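Local coordinates for Lactamase_B domain-containing protein (Bacillus lehensis G1, PDB 7EV5) that adopts the metallo-beta-lactamase fold, binds two zinc ions, and is probably a hydrolase resembling both B3 beta-lactamases and glyoxalase II, at residues V74-D86 and F126-Y138. Numbering follows the deposited sequence. Where two conformers were deposited one is given.
Sequences VYLHTKERHWLED and FHTPGHSPGSVSY. With ZN (zinc ion), chain B.
In this alpha-beta/beta-alpha metallo-beta-lactamase fold, the two central sheets meet beside the zinc site, where Glu80, just past strand 74-77, grips the type I turn Ser132-Ser135 that follows the zinc ligand His131. Glu80 OE2 takes two bonds: Ser132 OG donates to its syn lone pair (2.6 Å), and Gly134 N reaches it at 2.7 Å from above the carboxylate plane. The other oxygen, OE1, accepts from Ala55 N, between the zinc ligands His54 and His56, so one buried carboxylate, probably ionised, ties together two metal-binding loops. Gly134, with no side chain, lets its CA pack closely against Glu80 CG and His77 CB, both at 3.8 Å. Pro133 shapes the turn and sets its CD 3.6 Å from Trp83 CH2; Glu80 CG lies over the centre of one face of that indole.

Beside the turn, His77 and His127 form an offset stack, planes at 7° and centroids 4.3 Å apart. With CG anti to the backbone N (chi1 -163°), His77 can accept Lys79 N at ND1. His127, whose other face lies on Pro129 CD, donates NE2 to Pro133 O at 2.9 Å, with Pro133 O in the plane of the His127 ring.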
# COMPACT_ATOMS: atom_id res chain seq x y z
N VAL A 74 5.97 10.44 5.49
CA VAL A 74 5.10 9.27 5.50
C VAL A 74 3.66 9.75 5.36
O VAL A 74 3.20 10.59 6.15
CB VAL A 74 5.27 8.47 6.80
CG1 VAL A 74 4.25 7.32 6.88
CG2 VAL A 74 6.70 7.95 6.92
N TYR A 75 2.94 9.19 4.39
CA TYR A 75 1.53 9.49 4.14
C TYR A 75 0.66 8.32 4.56
O TYR A 75 0.94 7.17 4.21
CB TYR A 75 1.29 9.76 2.65
CG TYR A 75 1.81 11.08 2.14
CD1 TYR A 75 0.93 12.09 1.76
CD2 TYR A 75 3.17 11.31 2.02
CE1 TYR A 75 1.41 13.30 1.28
CE2 TYR A 75 3.65 12.52 1.55
CZ TYR A 75 2.76 13.50 1.18
OH TYR A 75 3.28 14.69 0.70
N LEU A 76 -0.43 8.61 5.28
CA LEU A 76 -1.35 7.59 5.78
C LEU A 76 -2.72 8.22 5.97
O LEU A 76 -2.82 9.40 6.33
CB LEU A 76 -0.84 7.03 7.12
CG LEU A 76 -1.72 6.02 7.85
CD1 LEU A 76 -1.87 4.72 7.07
CD2 LEU A 76 -1.12 5.73 9.22
N HIS A 77 -3.77 7.43 5.75
CA HIS A 77 -5.13 7.93 5.98
C HIS A 77 -5.38 8.18 7.47
O HIS A 77 -5.00 7.38 8.33
CB HIS A 77 -6.17 6.95 5.44
CG HIS A 77 -7.52 7.57 5.29
ND1 HIS A 77 -8.39 7.75 6.35
CD2 HIS A 77 -8.13 8.12 4.21
CE1 HIS A 77 -9.49 8.35 5.92
NE2 HIS A 77 -9.35 8.59 4.63
N THR A 78 -6.05 9.30 7.75
CA THR A 78 -6.30 9.71 9.13
C THR A 78 -7.05 8.66 9.94
O THR A 78 -6.88 8.58 11.16
CB THR A 78 -7.04 11.06 9.15
OG1 THR A 78 -6.95 11.64 10.46
CG2 THR A 78 -8.51 10.91 8.76
N LYS A 79 -7.86 7.82 9.29
CA LYS A 79 -8.61 6.84 10.06
C LYS A 79 -7.71 5.81 10.72
O LYS A 79 -8.15 5.15 11.68
CB LYS A 79 -9.67 6.16 9.19
CG LYS A 79 -10.90 7.02 8.95
CD LYS A 79 -11.73 6.48 7.80
CE LYS A 79 -12.91 7.38 7.46
NZ LYS A 79 -13.67 7.74 8.70
N GLU A 80 -6.47 5.65 10.25
CA GLU A 80 -5.52 4.73 10.85
C GLU A 80 -4.33 5.44 11.49
O GLU A 80 -3.30 4.81 11.76
CB GLU A 80 -5.07 3.68 9.83
CG GLU A 80 -6.19 2.71 9.48
CD GLU A 80 -5.83 1.76 8.35
OE1 GLU A 80 -4.64 1.57 8.07
OE2 GLU A 80 -6.76 1.20 7.75
N ARG A 81 -4.46 6.74 11.78
CA ARG A 81 -3.32 7.51 12.29
C ARG A 81 -2.77 6.96 13.60
O ARG A 81 -1.56 7.06 13.84
CB ARG A 81 -3.70 8.98 12.43
CG ARG A 81 -4.74 9.30 13.52
CD ARG A 81 -4.97 10.83 13.61
NE ARG A 81 -6.10 11.19 14.46
CZ ARG A 81 -6.00 11.53 15.74
NH1 ARG A 81 -4.82 11.54 16.35
NH2 ARG A 81 -7.10 11.85 16.41
N HIS A 82 -3.62 6.37 14.44
CA HIS A 82 -3.15 5.79 15.69
C HIS A 82 -2.52 4.41 15.51
O HIS A 82 -1.91 3.90 16.46
CB HIS A 82 -4.31 5.63 16.68
CG HIS A 82 -4.96 6.92 17.07
ND1 HIS A 82 -4.27 7.94 17.68
CD2 HIS A 82 -6.24 7.35 16.94
CE1 HIS A 82 -5.10 8.95 17.91
NE2 HIS A 82 -6.30 8.61 17.47
N TRP A 83 -2.66 3.80 14.34
CA TRP A 83 -2.25 2.41 14.18
C TRP A 83 -0.74 2.25 14.09
O TRP A 83 -0.22 1.18 14.44
CB TRP A 83 -2.87 1.81 12.92
CG TRP A 83 -4.34 1.54 13.04
CD1 TRP A 83 -5.23 2.14 13.87
CD2 TRP A 83 -5.07 0.59 12.28
NE1 TRP A 83 -6.49 1.62 13.68
CE2 TRP A 83 -6.42 0.65 12.71
CE3 TRP A 83 -4.72 -0.32 11.28
CZ2 TRP A 83 -7.42 -0.16 12.16
CZ3 TRP A 83 -5.71 -1.13 10.74
CH2 TRP A 83 -7.05 -1.04 11.18
N LEU A 84 -0.01 3.26 13.61
CA LEU A 84 1.42 3.11 13.40
C LEU A 84 2.13 2.80 14.71
O LEU A 84 3.04 1.96 14.76
CB LEU A 84 2.00 4.39 12.80
CG LEU A 84 1.60 4.68 11.35
CD1 LEU A 84 2.24 5.99 10.93
CD2 LEU A 84 1.97 3.55 10.39
N GLU A 85 1.73 3.47 15.79
CA GLU A 85 2.46 3.42 17.04
C GLU A 85 1.80 2.51 18.07
O GLU A 85 2.32 2.40 19.19
CB GLU A 85 2.58 4.83 17.62
CG GLU A 85 3.45 5.75 16.79
CD GLU A 85 3.24 7.20 17.15
OE1 GLU A 85 2.22 7.77 16.73
OE2 GLU A 85 4.10 7.76 17.86
N ASP A 86 0.68 1.89 17.73
CA ASP A 86 -0.08 1.07 18.68
C ASP A 86 -0.17 -0.36 18.16
O ASP A 86 -0.96 -0.65 17.24
CB ASP A 86 -1.47 1.67 18.90
CG ASP A 86 -2.18 1.07 20.08
OD1 ASP A 86 -1.85 -0.07 20.46
OD2 ASP A 86 -3.09 1.73 20.63
N PHE A 126 -8.00 6.98 -4.14
CA PHE A 126 -9.32 6.45 -3.82
C PHE A 126 -9.31 5.93 -2.39
O PHE A 126 -8.37 5.23 -1.99
CB PHE A 126 -9.68 5.31 -4.76
CG PHE A 126 -9.76 5.72 -6.21
CD1 PHE A 126 -10.95 6.15 -6.75
CD2 PHE A 126 -8.64 5.68 -7.01
CE1 PHE A 126 -11.03 6.51 -8.09
CE2 PHE A 126 -8.70 6.05 -8.35
CZ PHE A 126 -9.90 6.47 -8.88
N HIS A 127 -10.35 6.24 -1.64
CA HIS A 127 -10.52 5.68 -0.31
C HIS A 127 -11.25 4.35 -0.49
O HIS A 127 -12.39 4.32 -0.96
CB HIS A 127 -11.28 6.65 0.60
CG HIS A 127 -11.38 6.18 2.02
ND1 HIS A 127 -12.50 6.42 2.80
CD2 HIS A 127 -10.53 5.48 2.80
CE1 HIS A 127 -12.32 5.89 3.99
NE2 HIS A 127 -11.14 5.31 4.02
N THR A 128 -10.57 3.24 -0.18
CA THR A 128 -11.05 1.89 -0.52
C THR A 128 -11.07 1.01 0.72
O THR A 128 -10.32 0.02 0.81
CB THR A 128 -10.19 1.26 -1.62
OG1 THR A 128 -8.80 1.33 -1.26
CG2 THR A 128 -10.38 1.98 -2.94
N PRO A 129 -11.94 1.33 1.69
CA PRO A 129 -12.01 0.54 2.93
C PRO A 129 -12.69 -0.82 2.76
O PRO A 129 -13.21 -1.16 1.69
CB PRO A 129 -12.83 1.44 3.86
CG PRO A 129 -13.75 2.18 2.90
CD PRO A 129 -12.84 2.50 1.73
N GLY A 130 -12.70 -1.60 3.84
CA GLY A 130 -13.28 -2.93 3.83
C GLY A 130 -12.34 -3.93 4.45
O GLY A 130 -12.72 -4.71 5.32
N HIS A 131 -11.09 -3.95 3.97
CA HIS A 131 -10.03 -4.68 4.65
C HIS A 131 -9.52 -3.91 5.87
O HIS A 131 -9.21 -4.51 6.90
CB HIS A 131 -8.91 -4.99 3.65
CG HIS A 131 -7.65 -5.51 4.27
ND1 HIS A 131 -7.47 -6.83 4.64
CD2 HIS A 131 -6.48 -4.89 4.53
CE1 HIS A 131 -6.25 -6.99 5.13
NE2 HIS A 131 -5.63 -5.83 5.08
N SER A 132 -9.47 -2.58 5.78
CA SER A 132 -9.14 -1.74 6.92
C SER A 132 -9.76 -0.38 6.67
O SER A 132 -10.00 -0.01 5.51
CB SER A 132 -7.62 -1.63 7.14
OG SER A 132 -6.99 -0.83 6.16
N PRO A 133 -10.06 0.39 7.73
CA PRO A 133 -10.86 1.61 7.55
C PRO A 133 -10.12 2.74 6.88
O PRO A 133 -10.77 3.63 6.31
CB PRO A 133 -11.26 1.98 8.99
CG PRO A 133 -10.21 1.34 9.85
CD PRO A 133 -9.86 0.06 9.15
N GLY A 134 -8.79 2.75 6.94
CA GLY A 134 -8.02 3.79 6.30
C GLY A 134 -7.30 3.31 5.05
O GLY A 134 -6.34 3.93 4.59
N SER A 135 -7.77 2.20 4.48
CA SER A 135 -7.19 1.70 3.25
C SER A 135 -7.43 2.69 2.11
O SER A 135 -8.57 3.09 1.85
CB SER A 135 -7.85 0.38 2.87
OG SER A 135 -7.24 -0.73 3.50
N VAL A 136 -6.35 3.02 1.41
CA VAL A 136 -6.43 3.86 0.23
C VAL A 136 -5.68 3.18 -0.90
O VAL A 136 -4.82 2.32 -0.70
CB VAL A 136 -5.91 5.30 0.43
CG1 VAL A 136 -6.69 6.01 1.53
CG2 VAL A 136 -4.43 5.29 0.73
N SER A 137 -6.08 3.54 -2.12
CA SER A 137 -5.45 3.05 -3.34
C SER A 137 -4.93 4.22 -4.15
O SER A 137 -5.63 5.22 -4.34
CB SER A 137 -6.44 2.24 -4.18
OG SER A 137 -6.89 1.12 -3.44
N TYR A 138 -3.69 4.11 -4.62
CA TYR A 138 -3.02 5.18 -5.33
C TYR A 138 -2.91 4.79 -6.80
O TYR A 138 -2.20 3.84 -7.15
CB TYR A 138 -1.62 5.39 -4.77
CG TYR A 138 -1.54 5.69 -3.28
CD1 TYR A 138 -1.64 6.99 -2.80
CD2 TYR A 138 -1.34 4.67 -2.35
CE1 TYR A 138 -1.54 7.27 -1.46
CE2 TYR A 138 -1.22 4.94 -0.99
CZ TYR A 138 -1.33 6.25 -0.56
OH TYR A 138 -1.23 6.56 0.77
ZN ZN B . -3.66 -5.48 5.61
O HOH W 1 -3.62 5.00 4.13
O HOH W 2 -2.18 -6.72 5.76